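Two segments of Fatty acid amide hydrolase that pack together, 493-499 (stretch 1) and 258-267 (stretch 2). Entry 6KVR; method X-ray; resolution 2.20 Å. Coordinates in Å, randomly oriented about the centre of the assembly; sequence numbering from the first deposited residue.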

# COMPACT_ATOMS: atom_id res chain seq x y z
N PRO A 493 -6.56 9.15 -7.79
CA PRO A 493 -6.31 10.56 -7.50
C PRO A 493 -7.36 11.43 -8.19
O PRO A 493 -7.67 11.23 -9.37
CB PRO A 493 -4.90 10.80 -8.05
CG PRO A 493 -4.74 9.77 -9.13
CD PRO A 493 -5.57 8.58 -8.73
N THR A 494 -7.94 12.36 -7.43
CA THR A 494 -9.10 13.12 -7.90
C THR A 494 -8.93 14.59 -7.56
O THR A 494 -8.78 14.97 -6.39
CB THR A 494 -10.39 12.56 -7.28
OG1 THR A 494 -10.52 11.18 -7.61
CG2 THR A 494 -11.63 13.33 -7.80
N LEU A 495 -8.99 15.42 -8.59
CA LEU A 495 -8.96 16.87 -8.43
C LEU A 495 -10.38 17.40 -8.36
O LEU A 495 -11.21 17.11 -9.24
CB LEU A 495 -8.20 17.52 -9.59
CG LEU A 495 -8.30 19.03 -9.81
CD1 LEU A 495 -7.57 19.77 -8.70
CD2 LEU A 495 -7.72 19.43 -11.17
N SER A 496 -10.68 18.17 -7.32
CA SER A 496 -11.90 18.96 -7.26
C SER A 496 -11.56 20.38 -7.71
O SER A 496 -10.69 21.02 -7.11
CB SER A 496 -12.48 18.95 -5.84
OG SER A 496 -13.70 19.67 -5.77
N PHE A 497 -12.22 20.85 -8.77
CA PHE A 497 -11.87 22.13 -9.39
C PHE A 497 -13.12 22.97 -9.65
O PHE A 497 -14.16 22.45 -10.07
CB PHE A 497 -11.08 21.92 -10.71
CG PHE A 497 -11.92 21.40 -11.86
CD1 PHE A 497 -12.10 20.03 -12.06
CD2 PHE A 497 -12.50 22.28 -12.77
CE1 PHE A 497 -12.85 19.55 -13.12
CE2 PHE A 497 -13.26 21.82 -13.83
CZ PHE A 497 -13.43 20.45 -14.02
N GLN A 498 -13.01 24.29 -9.42
CA GLN A 498 -14.09 25.21 -9.74
C GLN A 498 -14.29 25.32 -11.25
O GLN A 498 -13.33 25.40 -12.02
CB GLN A 498 -13.81 26.60 -9.17
CG GLN A 498 -13.99 26.69 -7.68
CD GLN A 498 -15.33 26.15 -7.22
OE1 GLN A 498 -16.37 26.48 -7.79
NE2 GLN A 498 -15.31 25.32 -6.18
N THR A 499 -15.55 25.33 -11.68
CA THR A 499 -15.89 25.49 -13.09
C THR A 499 -16.02 26.95 -13.51
O THR A 499 -16.03 27.22 -14.72
CB THR A 499 -17.20 24.77 -13.41
OG1 THR A 499 -18.27 25.40 -12.69
CG2 THR A 499 -17.12 23.33 -12.99
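Stretch 2 (258-267) IRAPAAYSGC

A β-strand presents its side chains alternately to its two faces, and a helix laid along one face meets only every second residue. The packing of residues 258-267 of fatty acid amide hydrolase on residues 493-499 illustrates how polar side chains on such a face can be recruited to serve the helix backbone. Stretch 1 is an extended strand from Thr494 to Thr499. Stretch 2 is helical over roughly Arg259 to Ser265 and then turns through Gly266 into Cys267. The two axes run parallel, with an angle of only 4° between their N-to-C directions and a closest approach of 7.6 Å. At this spacing Ala262 directs its CB toward the strand, Ala263 carries its CB sideways, and Arg259, at the start of the helix, also points toward it.

Thr494, Ser496 and Gln498 point toward the helix, whereas Leu495 and Phe497 point away and make no contact with it. The register is set by Ser496 and Arg259, whose CA atoms lie 5.1 Å apart, and by Gln498 and Cys267, with CA atoms 6.1 Å apart.

At the start of the helix, Arg259 folds back along the strand rather than crossing it. With chi1 m, chi2 t and chi3 m, its chain places CD 3.3 Å from Thr494 O, while its NE comes within 3.4 Å of Thr494 CG2. The methyl group lies oblique to the guanidinium, whose NE and NH2 are hydrogen-bonded elsewhere in the structure. Thr494 adopts chi1 m, and its OG1 bonds to a residue adjoining the stretches, so the hydroxyl is satisfied while the methyl meets the arginine.

Ser496 is short enough to fit where the backbones are close, its CB lying 3.6 Å from Arg259 CB. Its t rotamer carries OG to the helix, where it donates a hydrogen bond to Arg259 O at 3.0 Å. That carbonyl also accepts the helical bond from Ala263 N, at 2.9 Å from Arg259 O, so the serine adds a second donor to an oxygen already engaged within the helix. Ser496 OG also packs 3.4 Å from Ala263 CB.

Gln498 does the corresponding work at the other end. Its chi1 and chi2 are both m and chi3 is -47°, a bent conformation that brings the amide beneath the last turn. From there NE2 donates to Ala263 O and to Cys267 O, each at 3.3 Å and with N-H...O angles of 163° and 164°. One amide group thus links a carbonyl in the helix to one beyond it. The chain between them turns at Gly266, whose positive phi suits glycine: a CB would be jammed against the preceding carbonyl oxygen. Gly266 CA lies 3.3 Å from Gln498 NE2.

Water 1 completes the arrangement, donating to Cys267 O at 2.8 Å and to Ser496 OG at 3.1 Å. It joins the serine to the end of the stretch, so that two polar side chains and one solvent molecule form a continuous network along a buried contact of 378 Å².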

# COMPACT_ATOMS: atom_id res chain seq x y z
N ILE A 258 -11.64 16.42 1.44
CA ILE A 258 -10.93 17.52 0.76
C ILE A 258 -11.75 18.06 -0.39
O ILE A 258 -11.97 19.27 -0.51
CB ILE A 258 -9.54 17.07 0.26
CG1 ILE A 258 -8.56 16.86 1.41
CG2 ILE A 258 -8.98 18.12 -0.70
CD1 ILE A 258 -7.26 16.18 0.96
N ARG A 259 -12.23 17.16 -1.25
CA ARG A 259 -12.87 17.58 -2.49
C ARG A 259 -14.20 18.29 -2.25
O ARG A 259 -14.50 19.28 -2.92
CB ARG A 259 -13.04 16.36 -3.37
CG ARG A 259 -11.68 15.75 -3.41
CD ARG A 259 -11.48 14.75 -4.44
NE ARG A 259 -12.48 13.70 -4.48
CZ ARG A 259 -12.70 12.81 -3.53
NH1 ARG A 259 -12.13 12.89 -2.35
NH2 ARG A 259 -13.50 11.78 -3.80
N ALA A 260 -15.01 17.82 -1.28
CA ALA A 260 -16.31 18.46 -1.06
C ALA A 260 -16.17 19.88 -0.53
O ALA A 260 -16.76 20.79 -1.14
CB ALA A 260 -17.20 17.60 -0.15
N PRO A 261 -15.43 20.15 0.56
CA PRO A 261 -15.29 21.55 0.99
C PRO A 261 -14.73 22.45 -0.10
O PRO A 261 -15.17 23.60 -0.25
CB PRO A 261 -14.33 21.48 2.19
CG PRO A 261 -14.31 20.03 2.59
CD PRO A 261 -14.65 19.22 1.41
N ALA A 262 -13.75 21.96 -0.87
CA ALA A 262 -13.24 22.74 -1.99
C ALA A 262 -14.36 23.10 -2.96
O ALA A 262 -14.59 24.27 -3.26
CB ALA A 262 -12.13 21.98 -2.71
N ALA A 263 -15.11 22.09 -3.42
CA ALA A 263 -16.17 22.32 -4.38
C ALA A 263 -17.28 23.19 -3.79
O ALA A 263 -17.80 24.07 -4.48
CB ALA A 263 -16.74 20.99 -4.87
N TYR A 264 -17.64 22.95 -2.53
CA TYR A 264 -18.71 23.73 -1.90
C TYR A 264 -18.31 25.19 -1.76
O TYR A 264 -19.14 26.08 -1.95
CB TYR A 264 -19.05 23.18 -0.50
CG TYR A 264 -19.65 21.79 -0.40
CD1 TYR A 264 -19.93 21.04 -1.53
CD2 TYR A 264 -19.93 21.24 0.84
CE1 TYR A 264 -20.47 19.77 -1.43
CE2 TYR A 264 -20.46 19.96 0.96
CZ TYR A 264 -20.73 19.24 -0.19
OH TYR A 264 -21.28 17.97 -0.09
N SER A 265 -17.05 25.45 -1.42
CA SER A 265 -16.64 26.75 -0.91
C SER A 265 -15.90 27.60 -1.93
O SER A 265 -15.41 28.67 -1.57
CB SER A 265 -15.74 26.58 0.32
OG SER A 265 -16.46 26.04 1.42
N GLY A 266 -15.77 27.14 -3.17
CA GLY A 266 -15.19 27.97 -4.21
C GLY A 266 -13.69 27.92 -4.38
O GLY A 266 -13.10 28.93 -4.77
N CYS A 267 -13.04 26.78 -4.12
CA CYS A 267 -11.60 26.68 -4.38
C CYS A 267 -11.31 25.33 -5.01
O CYS A 267 -12.22 24.57 -5.36
CB CYS A 267 -10.78 26.93 -3.11
SG CYS A 267 -11.15 25.82 -1.76
O HOH W 1 -13.73 22.66 -6.64